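Local coordinates for protein agarase (Pseudoalteromonas fuliginea, PDB 6XJ9) that probably hydrolyses agarose, a red algal galactan, as a family 50 glycoside hydrolase, at residues K460-G465 and K534-K539; R544-K549 and S588-A593; K558-N563 and E581-D586. All coordinates share one frame; numbering follows the deposited sequence.

Interaction 1 of 3, residues K460-G465 and K534-K539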
loop_
_atom_site.group_PDB
_atom_site.type_symbol
_atom_site.label_atom_id
_atom_site.label_comp_id
_atom_site.label_asym_id
_atom_site.label_seq_id
_atom_site.Cartn_x
_atom_site.Cartn_y
_atom_site.Cartn_z
ATOM N N LYS A 460 -0.394 -33.155 40.152
ATOM C CA LYS A 460 -1.034 -32.207 41.047
ATOM C C LYS A 460 -0.876 -30.790 40.502
ATOM O O LYS A 460 0.038 -30.510 39.732
ATOM C CB LYS A 460 -0.367 -32.282 42.422
ATOM C CG LYS A 460 -0.739 -33.490 43.273
ATOM C CD LYS A 460 0.265 -33.738 44.377
ATOM C CE LYS A 460 -0.376 -34.067 45.708
ATOM N NZ LYS A 460 -1.023 -35.396 45.690
ATOM N N THR A 461 -1.757 -29.886 40.939
ATOM C CA THR A 461 -1.771 -28.538 40.396
ATOM C C THR A 461 -1.762 -27.507 41.519
ATOM O O THR A 461 -2.046 -27.831 42.673
ATOM C CB THR A 461 -2.967 -28.352 39.460
ATOM O OG1 THR A 461 -4.153 -28.515 40.249
ATOM C CG2 THR A 461 -2.942 -29.329 38.305
ATOM N N VAL A 462 -1.384 -26.277 41.158
ATOM C CA VAL A 462 -1.485 -25.118 42.027
ATOM C C VAL A 462 -2.335 -24.078 41.309
ATOM O O VAL A 462 -2.535 -24.159 40.096
ATOM C CB VAL A 462 -0.109 -24.541 42.417
ATOM C CG1 VAL A 462 0.575 -25.361 43.501
ATOM C CG2 VAL A 462 0.806 -24.286 41.224
ATOM N N SER A 463 -2.835 -23.108 42.072
ATOM C CA SER A 463 -3.694 -22.099 41.484
ATOM C C SER A 463 -3.218 -20.713 41.897
ATOM O O SER A 463 -2.517 -20.570 42.897
ATOM C CB SER A 463 -5.125 -22.318 41.874
ATOM O OG SER A 463 -5.916 -21.201 41.496
ATOM N N SER A 464 -3.614 -19.706 41.115
ATOM C CA SER A 464 -3.338 -18.320 41.453
ATOM C C SER A 464 -4.364 -17.815 42.467
ATOM O O SER A 464 -4.158 -16.783 43.099
ATOM C CB SER A 464 -3.327 -17.469 40.219
ATOM O OG SER A 464 -4.562 -17.596 39.531
ATOM N N GLY A 465 -5.473 -18.551 42.609
ATOM C CA GLY A 465 -6.581 -18.128 43.449
ATOM C C GLY A 465 -7.624 -17.335 42.663
ATOM O O GLY A 465 -8.540 -16.763 43.255
ATOM N N LYS A 534 1.212 -31.486 53.343
ATOM C CA LYS A 534 1.103 -32.940 53.293
ATOM C C LYS A 534 0.663 -33.419 51.914
ATOM O O LYS A 534 1.069 -34.492 51.469
ATOM C CB LYS A 534 0.115 -33.456 54.346
ATOM C CG LYS A 534 0.746 -34.111 55.568
ATOM C CD LYS A 534 -0.238 -34.389 56.691
ATOM C CE LYS A 534 0.420 -34.567 58.044
ATOM N NZ LYS A 534 1.226 -35.809 58.111
ATOM N N THR A 535 -0.185 -32.636 51.241
ATOM C CA THR A 535 -0.758 -33.089 49.983
ATOM C C THR A 535 -0.409 -32.149 48.828
ATOM O O THR A 535 -0.848 -32.390 47.711
ATOM C CB THR A 535 -2.275 -33.293 50.099
ATOM O OG1 THR A 535 -2.842 -32.086 50.602
ATOM C CG2 THR A 535 -2.656 -34.462 50.984
ATOM N N VAL A 536 0.376 -31.091 49.093
ATOM C CA VAL A 536 0.692 -30.095 48.075
ATOM C C VAL A 536 2.211 -29.913 48.014
ATOM O O VAL A 536 2.783 -29.136 48.779
ATOM C CB VAL A 536 -0.027 -28.754 48.345
ATOM C CG1 VAL A 536 0.281 -27.717 47.273
ATOM C CG2 VAL A 536 -1.533 -28.914 48.505
ATOM N N PRO A 537 2.923 -30.649 47.131
ATOM C CA PRO A 537 4.386 -30.570 47.062
ATOM C C PRO A 537 4.986 -29.163 47.033
ATOM O O PRO A 537 5.947 -28.894 47.745
ATOM C CB PRO A 537 4.707 -31.375 45.800
ATOM C CG PRO A 537 3.601 -32.420 45.761
ATOM C CD PRO A 537 2.373 -31.680 46.245
ATOM N N THR A 538 4.411 -28.260 46.229
ATOM C CA THR A 538 4.929 -26.902 46.164
ATOM C C THR A 538 4.850 -26.227 47.533
ATOM O O THR A 538 5.716 -25.429 47.879
ATOM C CB THR A 538 4.253 -26.066 45.072
ATOM O OG1 THR A 538 4.602 -26.665 43.823
ATOM C CG2 THR A 538 4.719 -24.623 45.095
ATOM N N LYS A 539 3.794 -26.515 48.301
ATOM C CA LYS A 539 3.684 -25.932 49.629
ATOM C C LYS A 539 4.755 -26.526 50.550
ATOM O O LYS A 539 5.406 -25.804 51.299
ATOM C CB LYS A 539 2.262 -26.067 50.189
ATOM C CG LYS A 539 2.128 -25.768 51.683
ATOM C CD LYS A 539 2.556 -24.357 52.086
ATOM C CE LYS A 539 2.353 -24.052 53.557
ATOM N NZ LYS A 539 0.938 -24.222 53.975
#
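A two-stranded antiparallel ribbon covers the first turn of helix 537-550 here, with Lys-460, just before strand 461-463, and Val-462 within it meeting Pro-537 and Thr-538. The aliphatic arm of Lys-460 crosses the proline ring at about a right angle. Its CD comes within 3.5 Å of Pro-537 CD, a tight carbon contact. The bend at chi3 and chi4 turns the end of the lysine toward Thr-535, but its exact position there is doubtful.

Deeper in, Val-462 uses one branch. With chi1 at -78°, CG1 lies beside the backbone N and reaches Thr-538 CB at 4.1 Å. The same CG1 is a looser 4.5 Å from Val-536 CG1. The threonine hydroxyl is held elsewhere, by Asp-474 OD1. Tyr-594 of helix 584-609 and Thr-528 of helix 523-529 also touch both Val-462 and Thr-538.

Ser-463 OG accepts from Gly-465 N at 2.9 Å in an ST turn. Val-536 takes the N-cap position, and Pro-537 follows as the first helical residue. A proline there costs no backbone bond, because the first turn has no helical acceptor for an N-H. Proline is common in the first turn of a helix, and here the ribbon packs against that turn.

Interaction 2 of 3, residues R544-K549 and S588-A593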
loop_
_atom_site.group_PDB
_atom_site.type_symbol
_atom_site.label_atom_id
_atom_site.label_comp_id
_atom_site.label_asym_id
_atom_site.label_seq_id
_atom_site.Cartn_x
_atom_site.Cartn_y
_atom_site.Cartn_z
ATOM N N ARG A 544 9.779 -25.480 53.540
ATOM C CA ARG A 544 11.202 -25.760 53.663
ATOM C C ARG A 544 12.001 -24.454 53.652
ATOM O O ARG A 544 12.841 -24.244 54.526
ATOM C CB ARG A 544 11.638 -26.741 52.568
ATOM C CG ARG A 544 12.993 -27.396 52.796
ATOM C CD ARG A 544 13.505 -28.232 51.639
ATOM N NE ARG A 544 13.831 -27.490 50.419
ATOM C CZ ARG A 544 14.870 -26.670 50.253
ATOM N NH1 ARG A 544 15.049 -26.067 49.088
ATOM N NH2 ARG A 544 15.715 -26.436 51.246
ATOM N N LEU A 545 11.681 -23.563 52.696
ATOM C CA LEU A 545 12.446 -22.352 52.426
ATOM C C LEU A 545 12.265 -21.321 53.535
ATOM O O LEU A 545 13.205 -20.587 53.855
ATOM C CB LEU A 545 12.030 -21.756 51.073
ATOM C CG LEU A 545 12.472 -22.558 49.852
ATOM C CD1 LEU A 545 11.788 -22.065 48.580
ATOM C CD2 LEU A 545 13.984 -22.507 49.705
ATOM N N MET A 546 11.045 -21.227 54.075
ATOM C CA MET A 546 10.761 -20.251 55.116
ATOM C C MET A 546 11.387 -20.680 56.451
ATOM O O MET A 546 11.852 -19.836 57.213
ATOM C CB MET A 546 9.251 -20.035 55.262
ATOM C CG MET A 546 8.639 -19.283 54.078
ATOM S SD MET A 546 9.370 -17.629 53.867
ATOM C CE MET A 546 10.606 -17.937 52.604
ATOM N N LYS A 547 11.390 -21.994 56.723
ATOM C CA LYS A 547 12.019 -22.558 57.913
ATOM C C LYS A 547 13.536 -22.401 57.806
ATOM O O LYS A 547 14.212 -22.155 58.803
ATOM C CB LYS A 547 11.686 -24.046 58.071
ATOM C CG LYS A 547 10.260 -24.371 58.495
ATOM C CD LYS A 547 9.975 -25.858 58.501
ATOM C CE LYS A 547 8.522 -26.172 58.768
ATOM N NZ LYS A 547 8.181 -27.549 58.346
ATOM N N GLU A 548 14.060 -22.550 56.586
ATOM C CA GLU A 548 15.479 -22.352 56.348
ATOM C C GLU A 548 15.850 -20.899 56.640
ATOM O O GLU A 548 16.933 -20.639 57.154
ATOM C CB GLU A 548 15.842 -22.747 54.916
ATOM C CG GLU A 548 17.308 -22.544 54.582
ATOM C CD GLU A 548 17.629 -22.507 53.096
ATOM O OE1 GLU A 548 16.751 -22.098 52.304
ATOM O OE2 GLU A 548 18.755 -22.881 52.730
ATOM N N LYS A 549 14.937 -19.965 56.329
ATOM C CA LYS A 549 15.202 -18.539 56.465
ATOM C C LYS A 549 14.973 -18.068 57.901
ATOM O O LYS A 549 15.702 -17.201 58.378
ATOM C CB LYS A 549 14.394 -17.703 55.462
ATOM C CG LYS A 549 14.306 -16.207 55.758
ATOM C CD LYS A 549 14.010 -15.320 54.548
ATOM C CE LYS A 549 13.759 -13.872 54.915
ATOM N NZ LYS A 549 13.484 -13.027 53.726
ATOM N N SER A 588 8.625 -13.210 46.829
ATOM C CA SER A 588 9.538 -13.188 45.700
ATOM C C SER A 588 10.413 -14.440 45.676
ATOM O O SER A 588 10.663 -14.993 44.608
ATOM C CB SER A 588 10.356 -11.937 45.744
ATOM O OG SER A 588 10.762 -11.582 44.437
ATOM N N ILE A 589 10.874 -14.871 46.858
ATOM C CA ILE A 589 11.712 -16.055 47.012
ATOM C C ILE A 589 10.905 -17.289 46.611
ATOM O O ILE A 589 11.403 -18.156 45.887
ATOM C CB ILE A 589 12.259 -16.147 48.458
ATOM C CG1 ILE A 589 13.438 -15.186 48.677
ATOM C CG2 ILE A 589 12.625 -17.575 48.837
ATOM C CD1 ILE A 589 13.875 -15.050 50.130
ATOM N N LEU A 590 9.639 -17.318 47.049
ATOM C CA LEU A 590 8.750 -18.447 46.831
ATOM C C LEU A 590 8.367 -18.528 45.352
ATOM O O LEU A 590 8.482 -19.599 44.751
ATOM C CB LEU A 590 7.537 -18.344 47.768
ATOM C CG LEU A 590 7.847 -18.429 49.268
ATOM C CD1 LEU A 590 6.571 -18.440 50.113
ATOM C CD2 LEU A 590 8.706 -19.638 49.594
ATOM N N LEU A 591 7.991 -17.396 44.747
ATOM C CA LEU A 591 7.678 -17.388 43.320
ATOM C C LEU A 591 8.904 -17.762 42.473
ATOM O O LEU A 591 8.796 -18.569 41.551
ATOM C CB LEU A 591 7.059 -16.052 42.895
ATOM C CG LEU A 591 6.671 -15.959 41.412
ATOM C CD1 LEU A 591 5.665 -17.052 41.052
ATOM C CD2 LEU A 591 6.095 -14.586 41.082
ATOM N N THR A 592 10.074 -17.206 42.789
ATOM C CA THR A 592 11.295 -17.596 42.087
ATOM C C THR A 592 11.513 -19.106 42.187
ATOM O O THR A 592 11.862 -19.739 41.200
ATOM C CB THR A 592 12.531 -16.846 42.604
ATOM O OG1 THR A 592 12.255 -15.455 42.476
ATOM C CG2 THR A 592 13.793 -17.165 41.825
ATOM N N ALA A 593 11.318 -19.671 43.389
ATOM C CA ALA A 593 11.571 -21.077 43.654
ATOM C C ALA A 593 10.644 -21.953 42.808
ATOM O O ALA A 593 11.057 -22.985 42.276
ATOM C CB ALA A 593 11.412 -21.374 45.137
#
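Segments 544-549 of helix 537-550 and 588-593 of helix 584-609 run roughly antiparallel, with 137° between their directions and 10.9 Å between the segment axes at closest approach. Their nearest alpha carbons are Leu-545 CA and Leu-590 CA, 7.8 Å apart. At this spacing the space between them is bridged by side-chain ends, and the contact is almost wholly apolar.

Leu-545 sends its CD1 methyl across to two residues about one turn apart, Leu-590 and Ala-593. That methyl lies 3.5 Å from Ala-593 CB, a close contact. It is also 4.1 Å from Leu-590 CD2. The two leucines slide past each other in opposite directions and touch through one methyl each.

Leu-590 CD2 has a second partner. The methionine chain of Met-546 folds at chi2 (-60°) and chi3 (97°), which swings its terminal methyl toward the other helix. Met-546 CE stops 3.9 Å from Leu-590 CD2 and 4.3 Å from Ile-589 CG2. Trp-567 and Phe-570 of helix 567-572 touch the same methionine, while Val-525 and Leu-529 of helix 523-529 pack on Leu-590.

At the more exposed margin, Lys-549 stretches an extended chain over Ile-589, and its NZ is 4.1 Å from Ile-589 CD1. The ammonium itself is paired with Asp-586, so a salt bridge borders the apolar layer.

On segment 588-593, Thr-592 OG1 donates to Ser-588 O at 2.7 Å. The backbone N of Thr-592 reaches the same carbonyl from the opposite face of its plane, and two bonds therefore grip that oxygen.

Methyl-to-methyl packing between obliquely crossed, roughly antiparallel helices, with a charged pair at the margin, is consistent with a small helical cluster, with helices 523-529 and 567-572 around it.

Interaction 3 of 3, residues K558-N563 and E581-D586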
loop_
_atom_site.group_PDB
_atom_site.type_symbol
_atom_site.label_atom_id
_atom_site.label_comp_id
_atom_site.label_asym_id
_atom_site.label_seq_id
_atom_site.Cartn_x
_atom_site.Cartn_y
_atom_site.Cartn_z
ATOM N N LYS A 558 6.616 -12.177 62.867
ATOM C CA LYS A 558 6.994 -10.779 63.000
ATOM C C LYS A 558 6.969 -10.111 61.628
ATOM O O LYS A 558 6.410 -9.029 61.467
ATOM C CB LYS A 558 8.388 -10.651 63.624
ATOM C CG LYS A 558 8.490 -11.022 65.098
ATOM C CD LYS A 558 9.868 -10.782 65.689
ATOM C CE LYS A 558 10.146 -9.322 65.984
ATOM N NZ LYS A 558 11.424 -9.149 66.715
ATOM N N VAL A 559 7.577 -10.770 60.638
ATOM C CA VAL A 559 7.758 -10.144 59.338
ATOM C C VAL A 559 6.412 -10.081 58.619
ATOM O O VAL A 559 6.043 -9.033 58.100
ATOM C CB VAL A 559 8.874 -10.824 58.513
ATOM C CG1 VAL A 559 9.053 -10.178 57.143
ATOM C CG2 VAL A 559 10.201 -10.804 59.256
ATOM N N TRP A 560 5.654 -11.186 58.670
ATOM C CA TRP A 560 4.415 -11.344 57.921
ATOM C C TRP A 560 3.222 -10.738 58.670
ATOM O O TRP A 560 2.133 -10.632 58.100
ATOM C CB TRP A 560 4.172 -12.828 57.583
ATOM C CG TRP A 560 5.105 -13.455 56.584
ATOM C CD1 TRP A 560 6.380 -13.073 56.275
ATOM C CD2 TRP A 560 4.835 -14.617 55.770
ATOM N NE1 TRP A 560 6.917 -13.905 55.326
ATOM C CE2 TRP A 560 5.995 -14.869 55.004
ATOM C CE3 TRP A 560 3.731 -15.464 55.610
ATOM C CZ2 TRP A 560 6.070 -15.922 54.088
ATOM C CZ3 TRP A 560 3.812 -16.517 54.722
ATOM C CH2 TRP A 560 4.966 -16.738 53.968
ATOM N N HIS A 561 3.451 -10.334 59.929
ATOM C CA HIS A 561 2.444 -9.790 60.834
ATOM C C HIS A 561 1.341 -10.815 61.084
ATOM O O HIS A 561 0.161 -10.515 60.932
ATOM C CB HIS A 561 1.915 -8.429 60.355
ATOM C CG HIS A 561 1.405 -7.560 61.456
ATOM N ND1 HIS A 561 2.198 -7.175 62.524
ATOM C CD2 HIS A 561 0.199 -6.985 61.657
ATOM C CE1 HIS A 561 1.500 -6.408 63.338
ATOM N NE2 HIS A 561 0.269 -6.278 62.830
ATOM N N LEU A 562 1.752 -12.027 61.466
ATOM C CA LEU A 562 0.830 -13.106 61.767
ATOM C C LEU A 562 1.057 -13.576 63.199
ATOM O O LEU A 562 1.947 -13.083 63.885
ATOM C CB LEU A 562 1.049 -14.241 60.761
ATOM C CG LEU A 562 0.689 -13.893 59.316
ATOM C CD1 LEU A 562 1.080 -15.016 58.367
ATOM C CD2 LEU A 562 -0.790 -13.562 59.192
ATOM N N ASN A 563 0.227 -14.535 63.621
ATOM C CA ASN A 563 0.241 -15.105 64.954
ATOM C C ASN A 563 0.063 -16.614 64.824
ATOM O O ASN A 563 -0.815 -17.198 65.454
ATOM C CB ASN A 563 -0.846 -14.480 65.839
ATOM C CG ASN A 563 -0.552 -13.045 66.228
ATOM O OD1 ASN A 563 0.495 -12.750 66.806
ATOM N ND2 ASN A 563 -1.474 -12.143 65.930
ATOM N N GLU A 581 3.610 -5.678 53.785
ATOM C CA GLU A 581 4.585 -5.397 52.742
ATOM C C GLU A 581 5.891 -6.142 52.992
ATOM O O GLU A 581 6.614 -6.436 52.042
ATOM C CB GLU A 581 4.900 -3.904 52.671
ATOM C CG GLU A 581 3.768 -3.088 52.081
ATOM C CD GLU A 581 4.024 -1.594 52.119
ATOM O OE1 GLU A 581 5.188 -1.193 51.948
ATOM O OE2 GLU A 581 3.066 -0.842 52.344
ATOM N N GLU A 582 6.183 -6.435 54.269
ATOM C CA GLU A 582 7.468 -6.988 54.665
ATOM C C GLU A 582 7.648 -8.383 54.070
ATOM O O GLU A 582 8.760 -8.758 53.715
ATOM C CB GLU A 582 7.634 -7.004 56.190
ATOM C CG GLU A 582 7.884 -5.635 56.803
ATOM C CD GLU A 582 6.704 -4.684 56.726
ATOM O OE1 GLU A 582 5.565 -5.138 56.917
ATOM O OE2 GLU A 582 6.927 -3.495 56.441
ATOM N N GLN A 583 6.547 -9.136 53.950
ATOM C CA GLN A 583 6.574 -10.510 53.475
ATOM C C GLN A 583 6.891 -10.599 51.983
ATOM O O GLN A 583 7.191 -11.690 51.506
ATOM C CB GLN A 583 5.215 -11.179 53.679
ATOM C CG GLN A 583 4.141 -10.653 52.732
ATOM C CD GLN A 583 2.757 -10.985 53.221
ATOM O OE1 GLN A 583 2.530 -12.027 53.829
ATOM N NE2 GLN A 583 1.819 -10.097 52.945
ATOM N N LEU A 584 6.823 -9.475 51.252
ATOM C CA LEU A 584 6.896 -9.531 49.794
ATOM C C LEU A 584 8.274 -10.026 49.346
ATOM O O LEU A 584 8.424 -10.555 48.245
ATOM C CB LEU A 584 6.526 -8.170 49.184
ATOM C CG LEU A 584 5.053 -7.757 49.280
ATOM C CD1 LEU A 584 4.791 -6.478 48.497
ATOM C CD2 LEU A 584 4.111 -8.864 48.792
ATOM N N VAL A 585 9.273 -9.911 50.230
ATOM C CA VAL A 585 10.608 -10.394 49.899
ATOM C C VAL A 585 10.568 -11.924 49.867
ATOM O O VAL A 585 11.160 -12.553 48.985
ATOM C CB VAL A 585 11.703 -9.818 50.830
ATOM C CG1 VAL A 585 13.001 -10.609 50.761
ATOM C CG2 VAL A 585 11.977 -8.348 50.540
ATOM N N ASP A 586 9.806 -12.503 50.797
ATOM C CA ASP A 586 9.581 -13.938 50.869
ATOM C C ASP A 586 8.698 -14.415 49.710
ATOM O O ASP A 586 8.930 -15.497 49.171
ATOM C CB ASP A 586 9.029 -14.330 52.244
ATOM C CG ASP A 586 9.947 -13.877 53.371
ATOM O OD1 ASP A 586 11.160 -13.982 53.189
ATOM O OD2 ASP A 586 9.442 -13.374 54.394
HETATM O O HOH W 1 0.889 -11.944 56.107
#
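The indole of Trp-560 has Gln-583 CB over one face and the carboxylate of Asp-586 at its N-H edge. Gln-583 CB lies 3.6 Å from the centroid of the five-membered ring and 17° off its normal, a CH-pi contact. The amide beyond it is turned steeply to the indole. At the edge, Trp-560 NE1 donates to Asp-586 OD2 over 2.7 Å, nearly straight at 169°. The acceptor lies almost exactly in the ring plane. It is used from its anti side, somewhat out of the carboxylate plane. Face contact and edge bond together fix the rotation of the ring.

Tyr-550 OH also bonds to Asp-586 OD2. With these partners and the lysine salt bridge at OD1, the buried carboxylate is probably held as the anion.

Gln-583 is set by its first torsion, chi1 71°, which puts CG between the backbone N and the carbonyl carbon. From there OE1 accepts from a water at 2.8 Å. The same water donates to Trp-560 O at 2.7 Å, linking the backbone of Trp-560 to the Gln-583 amide. Gln-583 NE2 is taken up by Asp-577 O.

Val-559 packs across the type I turn from Glu-581 to Leu-584. Its CG1 reaches Glu-582 CB at 3.6 Å. Asn-580 joins the two backbones, with ND2 donating to Val-559 O and OD1 accepting from Gln-583 N. Just beyond, His-561 takes a positive phi and the chain leaves the helix.

The contact thus joins the C-terminal end of helix 553-560 to the start of helix 584-609. Helix 537-550 lies against both through Met-546, which touches Trp-560 and Asp-586, while Ile-576 of the intervening loop also packs on the indole.

In the fold
Helix 537-550 connects the first two contacts: interaction 1 holds its start and interaction 2 its second half, with centres about 15 Å apart and no direct touch. Interactions 2 and 3 share helix 584-609, lie about 13 Å apart between centres and do touch. Lys-549 NZ of interaction 2 forms a salt bridge with Asp-586 OD1 of interaction 3 at 2.6 Å, and Met-546 SD packs 3.7 Å from Trp-560 CZ2. Interaction 3 is nested in the loop closed by interaction 2. Interactions 1 and 3 are about 21 Å apart between centres. All three lie on the same side of the chain's centre, about 28 to 37 Å from it, and belong to a mainly helical peripheral region.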